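Local atomic coordinates of LacI family sugar-binding transcriptional regulator (Enterococcus faecalis V583, PDB entry 4RK0), a protein that binds ribose and probably acts as a LacI-family transcription regulator that recognises DNA through a separate helix-turn-helix region. Residues A[138-141]-A[142-145]; A[57-60]-A[61-64]; A[216-219]-A[220-223]. All blocks are in the same frame, centred on the assembly; numbering follows the deposited sequence.

Interaction 1 of 3, residues A[138-141]-A[142-145]. With RIB (alpha-D-ribofuranose), chain E.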
loop_
_atom_site.group_PDB
_atom_site.type_symbol
_atom_site.label_atom_id
_atom_site.label_comp_id
_atom_site.label_asym_id
_atom_site.label_seq_id
_atom_site.Cartn_x
_atom_site.Cartn_y
_atom_site.Cartn_z
ATOM N N VAL A 138 1.530 -2.396 -22.235
ATOM C CA VAL A 138 1.764 -3.624 -22.994
ATOM C C VAL A 138 1.760 -4.894 -22.128
ATOM O O VAL A 138 1.175 -5.894 -22.521
ATOM C CB VAL A 138 3.072 -3.533 -23.811
ATOM C CG1 VAL A 138 3.366 -4.854 -24.495
ATOM C CG2 VAL A 138 2.936 -2.417 -24.855
ATOM N N ASN A 139 2.356 -4.821 -20.938
ATOM C CA ASN A 139 2.388 -5.951 -20.047
ATOM C C ASN A 139 0.980 -6.420 -19.705
ATOM O O ASN A 139 0.695 -7.610 -19.710
ATOM C CB ASN A 139 3.244 -5.633 -18.798
ATOM C CG ASN A 139 2.635 -4.548 -17.891
ATOM O OD1 ASN A 139 2.142 -3.494 -18.342
ATOM N ND2 ASN A 139 2.730 -4.780 -16.588
ATOM N N ILE A 140 0.076 -5.471 -19.505
ATOM C CA ILE A 140 -1.293 -5.802 -19.165
ATOM C C ILE A 140 -2.030 -6.352 -20.378
ATOM O O ILE A 140 -2.709 -7.365 -20.263
ATOM C CB ILE A 140 -2.016 -4.600 -18.545
ATOM C CG1 ILE A 140 -1.394 -4.350 -17.168
ATOM C CG2 ILE A 140 -3.498 -4.894 -18.458
ATOM C CD1 ILE A 140 -1.713 -3.012 -16.543
ATOM N N GLN A 141 -1.797 -5.740 -21.548
ATOM C CA GLN A 141 -2.390 -6.191 -22.779
ATOM C C GLN A 141 -1.991 -7.633 -23.033
ATOM O O GLN A 141 -2.811 -8.428 -23.437
ATOM C CB GLN A 141 -1.960 -5.305 -23.982
ATOM C CG GLN A 141 -2.852 -5.524 -25.205
ATOM C CD GLN A 141 -4.275 -4.998 -25.024
ATOM O OE1 GLN A 141 -5.263 -5.677 -25.336
ATOM N NE2 GLN A 141 -4.386 -3.784 -24.518
ATOM N N GLN A 142 -0.728 -7.974 -22.775
ATOM C CA GLN A 142 -0.302 -9.372 -22.900
ATOM C C GLN A 142 -1.128 -10.387 -22.094
ATOM O O GLN A 142 -1.219 -11.553 -22.471
ATOM C CB GLN A 142 1.175 -9.517 -22.545
ATOM C CG GLN A 142 2.115 -8.828 -23.521
ATOM C CD GLN A 142 2.147 -9.505 -24.884
ATOM O OE1 GLN A 142 1.590 -9.002 -25.864
ATOM N NE2 GLN A 142 2.803 -10.648 -24.950
ATOM N N ARG A 143 -1.711 -9.986 -20.972
ATOM C CA ARG A 143 -2.541 -10.911 -20.221
ATOM C C ARG A 143 -3.810 -11.254 -20.985
ATOM O O ARG A 143 -4.262 -12.406 -21.015
ATOM C CB ARG A 143 -2.917 -10.315 -18.870
ATOM C CG ARG A 143 -1.749 -10.113 -17.930
ATOM C CD ARG A 143 -2.087 -9.252 -16.718
ATOM N NE ARG A 143 -0.859 -8.744 -16.122
ATOM C CZ ARG A 143 -0.792 -7.848 -15.157
ATOM N NH1 ARG A 143 -1.917 -7.404 -14.566
ATOM N NH2 ARG A 143 0.400 -7.438 -14.732
ATOM N N LEU A 144 -4.415 -10.248 -21.605
ATOM C CA LEU A 144 -5.552 -10.516 -22.460
ATOM C C LEU A 144 -5.130 -11.405 -23.636
ATOM O O LEU A 144 -5.836 -12.386 -23.997
ATOM C CB LEU A 144 -6.128 -9.209 -23.005
ATOM C CG LEU A 144 -7.239 -9.439 -24.038
ATOM C CD1 LEU A 144 -8.444 -10.138 -23.433
ATOM C CD2 LEU A 144 -7.651 -8.106 -24.640
ATOM N N LYS A 145 -4.010 -11.025 -24.256
ATOM C CA LYS A 145 -3.479 -11.800 -25.422
ATOM C C LYS A 145 -3.243 -13.257 -25.042
ATOM O O LYS A 145 -3.653 -14.171 -25.752
ATOM C CB LYS A 145 -2.186 -11.166 -25.933
ATOM C CG LYS A 145 -1.759 -11.635 -27.323
ATOM C CD LYS A 145 -1.262 -10.473 -28.179
ATOM C CE LYS A 145 -0.304 -10.932 -29.264
ATOM N NZ LYS A 145 1.036 -11.250 -28.694
HETATM O O5 RIB E . -1.719 -4.530 -10.004
HETATM C C5 RIB E . -1.034 -3.437 -10.594
HETATM C C4 RIB E . -0.801 -3.837 -11.986
HETATM O O4 RIB E . -0.229 -2.793 -12.816
HETATM C C3 RIB E . 0.108 -5.010 -11.679
HETATM O O3 RIB E . -0.626 -6.120 -12.200
HETATM C C2 RIB E . 1.398 -4.564 -12.374
HETATM O O2 RIB E . 1.944 -5.586 -13.170
HETATM C C1 RIB E . 1.109 -3.232 -13.090
HETATM O O1 RIB E . 1.501 -3.255 -14.451
#

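Interaction 2 of 3, residues A[57-60]-A[61-64]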
loop_
_atom_site.group_PDB
_atom_site.type_symbol
_atom_site.label_atom_id
_atom_site.label_comp_id
_atom_site.label_asym_id
_atom_site.label_seq_id
_atom_site.Cartn_x
_atom_site.Cartn_y
_atom_site.Cartn_z
ATOM N N THR A 57 9.394 14.897 -15.905
ATOM C CA THR A 57 10.406 15.377 -16.860
ATOM C C THR A 57 11.564 16.075 -16.156
ATOM O O THR A 57 12.709 15.968 -16.589
ATOM C CB THR A 57 9.772 16.293 -17.958
ATOM O OG1 THR A 57 8.994 17.332 -17.349
ATOM C CG2 THR A 57 8.892 15.485 -18.862
ATOM N N GLU A 58 11.301 16.760 -15.055
ATOM C CA GLU A 58 12.371 17.402 -14.302
ATOM C C GLU A 58 13.153 16.395 -13.456
ATOM O O GLU A 58 14.358 16.540 -13.241
ATOM C CB GLU A 58 11.801 18.497 -13.411
ATOM C CG GLU A 58 12.707 19.702 -13.236
ATOM C CD GLU A 58 11.920 20.996 -13.143
ATOM O OE1 GLU A 58 10.854 21.001 -12.490
ATOM O OE2 GLU A 58 12.365 22.005 -13.727
ATOM N N LEU A 59 12.473 15.364 -12.975
ATOM C CA LEU A 59 13.151 14.356 -12.179
ATOM C C LEU A 59 14.086 13.525 -13.044
ATOM O O LEU A 59 15.262 13.303 -12.687
ATOM C CB LEU A 59 12.153 13.497 -11.424
ATOM C CG LEU A 59 12.816 12.453 -10.510
ATOM C CD1 LEU A 59 13.324 13.074 -9.219
ATOM C CD2 LEU A 59 11.817 11.376 -10.200
ATOM N N ILE A 60 13.605 13.084 -14.197
ATOM C CA ILE A 60 14.430 12.268 -15.073
ATOM C C ILE A 60 15.710 13.017 -15.505
ATOM O O ILE A 60 16.639 12.382 -15.961
ATOM C CB ILE A 60 13.621 11.705 -16.281
ATOM C CG1 ILE A 60 14.245 10.430 -16.849
ATOM C CG2 ILE A 60 13.437 12.724 -17.416
ATOM C CD1 ILE A 60 13.880 9.192 -16.081
ATOM N N ARG A 61 15.782 14.342 -15.309
ATOM C CA ARG A 61 16.977 15.116 -15.672
ATOM C C ARG A 61 17.947 15.384 -14.493
ATOM O O ARG A 61 18.929 16.101 -14.668
ATOM C CB ARG A 61 16.561 16.454 -16.296
ATOM C CG ARG A 61 15.892 16.325 -17.639
ATOM C CD ARG A 61 15.287 17.644 -18.097
ATOM N NE ARG A 61 15.045 17.633 -19.542
ATOM C CZ ARG A 61 14.047 16.993 -20.150
ATOM N NH1 ARG A 61 13.945 17.059 -21.475
ATOM N NH2 ARG A 61 13.153 16.285 -19.455
ATOM N N ARG A 62 17.651 14.862 -13.307
ATOM C CA ARG A 62 18.551 14.995 -12.165
ATOM C C ARG A 62 19.735 14.079 -12.373
ATOM O O ARG A 62 19.609 13.033 -13.033
ATOM C CB ARG A 62 17.896 14.555 -10.861
ATOM C CG ARG A 62 16.588 15.226 -10.514
ATOM C CD ARG A 62 16.600 16.740 -10.599
ATOM N NE ARG A 62 15.239 17.178 -10.315
ATOM C CZ ARG A 62 14.827 17.773 -9.198
ATOM N NH1 ARG A 62 13.549 18.065 -9.070
ATOM N NH2 ARG A 62 15.671 18.089 -8.219
ATOM N N SER A 63 20.861 14.443 -11.764
ATOM C CA SER A 63 22.083 13.647 -11.887
ATOM C C SER A 63 22.195 12.610 -10.749
ATOM O O SER A 63 22.940 12.778 -9.776
ATOM C CB SER A 63 23.311 14.563 -11.964
ATOM O OG SER A 63 24.254 14.036 -12.883
ATOM N N VAL A 64 21.429 11.534 -10.896
ATOM C CA VAL A 64 21.459 10.409 -9.960
ATOM C C VAL A 64 22.308 9.319 -10.561
ATOM O O VAL A 64 22.623 9.331 -11.756
ATOM C CB VAL A 64 20.051 9.818 -9.631
ATOM C CG1 VAL A 64 19.193 10.834 -8.913
ATOM C CG2 VAL A 64 19.357 9.297 -10.884
HETATM O O HOH W 1 19.431 12.646 -15.492
#

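Interaction 3 of 3, residues A[216-219]-A[220-223]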
loop_
_atom_site.group_PDB
_atom_site.type_symbol
_atom_site.label_atom_id
_atom_site.label_comp_id
_atom_site.label_asym_id
_atom_site.label_seq_id
_atom_site.Cartn_x
_atom_site.Cartn_y
_atom_site.Cartn_z
ATOM N N VAL A 216 -1.702 -10.099 -4.455
ATOM C CA VAL A 216 -1.338 -9.151 -3.412
ATOM C C VAL A 216 -1.822 -9.760 -2.077
ATOM O O VAL A 216 -2.603 -10.703 -2.054
ATOM C CB VAL A 216 -1.932 -7.732 -3.644
ATOM C CG1 VAL A 216 -1.409 -7.105 -4.952
ATOM C CG2 VAL A 216 -3.451 -7.744 -3.656
ATOM N N ASP A 217 -1.351 -9.224 -0.976
ATOM C CA ASP A 217 -1.574 -9.881 0.321
ATOM C C ASP A 217 -3.048 -9.934 0.692
ATOM O O ASP A 217 -3.520 -10.937 1.256
ATOM C CB ASP A 217 -0.734 -9.202 1.408
ATOM C CG ASP A 217 0.597 -9.900 1.625
ATOM O OD1 ASP A 217 0.606 -11.146 1.700
ATOM O OD2 ASP A 217 1.633 -9.212 1.723
ATOM N N MET A 218 -3.782 -8.887 0.320
ATOM C CA MET A 218 -5.225 -8.802 0.570
ATOM C C MET A 218 -6.071 -9.939 -0.011
ATOM O O MET A 218 -7.226 -10.076 0.386
ATOM C CB MET A 218 -5.821 -7.463 0.079
ATOM C CG MET A 218 -5.822 -6.313 1.099
ATOM S SD MET A 218 -6.464 -6.630 2.756
ATOM C CE MET A 218 -8.194 -6.390 2.639
ATOM N N CYS A 219 -5.534 -10.703 -0.976
ATOM C CA CYS A 219 -6.298 -11.791 -1.595
ATOM C C CYS A 219 -6.851 -12.781 -0.549
ATOM O O CYS A 219 -7.919 -13.359 -0.723
ATOM C CB CYS A 219 -5.430 -12.517 -2.609
ATOM S SG CYS A 219 -5.159 -11.565 -4.151
ATOM N N GLU A 220 -6.083 -12.986 0.513
ATOM C CA GLU A 220 -6.434 -13.959 1.569
ATOM C C GLU A 220 -7.355 -13.367 2.645
ATOM O O GLU A 220 -7.841 -14.098 3.491
ATOM C CB GLU A 220 -5.164 -14.480 2.225
ATOM C CG GLU A 220 -4.153 -15.081 1.246
ATOM C CD GLU A 220 -3.018 -15.832 1.911
ATOM O OE1 GLU A 220 -2.657 -15.500 3.058
ATOM O OE2 GLU A 220 -2.461 -16.746 1.263
ATOM N N TYR A 221 -7.585 -12.056 2.604
ATOM C CA TYR A 221 -8.447 -11.343 3.558
ATOM C C TYR A 221 -9.813 -10.899 3.045
ATOM O O TYR A 221 -10.659 -10.441 3.807
ATOM C CB TYR A 221 -7.665 -10.162 4.141
ATOM C CG TYR A 221 -6.415 -10.630 4.757
ATOM C CD1 TYR A 221 -5.224 -10.765 4.016
ATOM C CD2 TYR A 221 -6.396 -10.994 6.102
ATOM C CE1 TYR A 221 -4.060 -11.230 4.616
ATOM C CE2 TYR A 221 -5.254 -11.467 6.695
ATOM C CZ TYR A 221 -4.080 -11.588 5.959
ATOM O OH TYR A 221 -2.975 -12.070 6.627
ATOM N N VAL A 222 -10.060 -11.052 1.760
ATOM C CA VAL A 222 -11.384 -10.818 1.212
ATOM C C VAL A 222 -12.206 -12.116 1.313
ATOM O O VAL A 222 -11.650 -13.177 1.592
ATOM C CB VAL A 222 -11.308 -10.262 -0.201
ATOM C CG1 VAL A 222 -10.727 -8.845 -0.140
ATOM C CG2 VAL A 222 -10.448 -11.142 -1.131
ATOM N N SER A 223 -13.510 -12.002 1.080
ATOM C CA SER A 223 -14.442 -13.108 1.259
ATOM C C SER A 223 -15.263 -13.275 0.010
ATOM O O SER A 223 -16.015 -12.368 -0.377
ATOM C CB SER A 223 -15.358 -12.867 2.463
ATOM O OG SER A 223 -14.776 -13.432 3.631
#

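Interaction 1 of 3, residues A[138-141]-A[142-145]
Gln142 N donates to Val138 O (2.8 Å, 163° at the hydrogen) and Lys145 N to Gln141 O, alpha-helical bonds of the first turns of helix 138-150, while Arg143 N reaches Ile140 O, one residue short of the usual spacing. Asn139 and Arg143, one turn apart, direct their polar ends to the same ribose. Asn139 gives ND2 to O1 of the sugar over 2.9 Å. The Arg143 chain runs extended from CG to NE (chi2 168°), which carries its guanidinium out to the ligand: NH2 bonds both O2 (2.9 Å) and O3, and NH1 also bonds O3 (3.0 Å). Ile140 lays CG1 over one guanidinium face, 4.0 Å from NH1, and CD1 against the sugar. The helix belongs to the beta-alpha-beta unit 127-132, 138-150, 154-159 of a periplasmic-binding-protein-like fold, where sugars sit in the cleft between two lobes. Further partners would fix the guanidinium's rotation: Asp109 forms a salt bridge with NE, Ile185 O accepts from NH1, and Tyr213 adds a cation-pi contact. Farther from the sugar, Gln141 and Leu144 lie side by side, with Gln141 OE1 3.5 Å from Leu144 CD2.

Interaction 2 of 3, residues A[57-60]-A[61-64]
Arg61 and Arg62 both fold back onto the helix they follow, each taking a different backbone carbonyl of its last turn. Arg61 NH2 donates to Thr57 O at 2.9 Å and 160°, the oxygen lying close to the guanidinium plane although the nitrogen stands above the carbonyl plane. With the chain extended from CG to NE, CG and CD pass alongside the same oxygen. Arg62 instead bends at chi2 (-50°), which turns NE back to Glu58 O at 3.1 Å; the same oxygen also receives a weak bond from Arg61 N. Leu59 CD1 meets Arg62 CG at 4.1 Å, the two side chains crossing at about a right angle. A water donates to both Ile60 O (2.8 Å) and Arg62 O, the latter leg unusually short, bridging the reversal of the chain. Farther out, Glu81 forms a salt bridge with Arg61 NH1, while Ile60 packs against helix 76-86 and strand 66-69. Leu59 is set against strands 39-44 and 9-14. Arg62 NH1 reaches Asn37 O of the second subunit through a weak bond, and Ile39 of that subunit packs on Leu59 and Arg62. Arg62 N to Leu59 O (2.9 Å) closes a type I beta turn, and Ser63 then centres an inverse gamma turn: together they form the link from helix 54-59 to strand 66-69, a parallel strand in the sheet of an alpha/beta fold.

Interaction 3 of 3, residues A[216-219]-A[220-223]
Met218 is bent at chi2 and chi3 (chi3 -85°), curling its thioether back toward Tyr221, whose CG lies anti to its own carbonyl carbon (chi1 -56°). The result is a Met-aromatic contact across a 3-10 turn: SD stands 5.3 Å from the centroid of the Tyr221 ring, obliquely placed at 53° from the ring normal. The two side chains cross at about a right angle, and the closer touch is between Met218 SD and Tyr221 CB at 4.0 Å. The turn lies in the connection between strands 209-211 and 228-230 of the periplasmic-binding-protein-like fold. Its backbone is held by Tyr221 N donating to Met218 O at 3.0 Å, and Val222 N adds a weak bond to the same oxygen, which thus receives two donors. A further weak bond joins Glu220 N to Asp217 O. Val222 directs CG2 at Cys219 O (3.4 Å), while its CG1 lies near Met218 CE. Helix 187-199 covers part of this turn through Phe191 on Met218 and Tyr194 on Val222. At the subunit interface, Met218 of the second subunit packs on Met218 and Val222, and Tyr221 OH has a weak hydrogen bond to Arg195 of that subunit; Glu220 OE2 is salt-bridged to Arg267 within its own chain. The Tyr221 ring presents its edge to the backbone of the turn, with CD1 3.2 Å from Asp217 O in the ring plane.

Overall arrangement
The three local contacts follow one another along the chain, with interaction 2 first, and none touches another. Of the three, only interaction 1 bonds to the ribose, which is also held by Asp94, Gln95, Asn186, Asp214 and Gln231. Interaction 3 begins two residues after the pocket residue Asp214, yet stands back from the sugar, the Cys219 side chain about 10 Å from it. The nearest atoms of interactions 1 and 3 are likewise about 10 Å apart. Interaction 2 is more remote, its centre 30 Å from that of interaction 1 and 37 Å from that of interaction 3. Interactions 2 and 3 lie on opposite sides of the chain's centre, and both meet the second subunit, whereas interaction 1 does not.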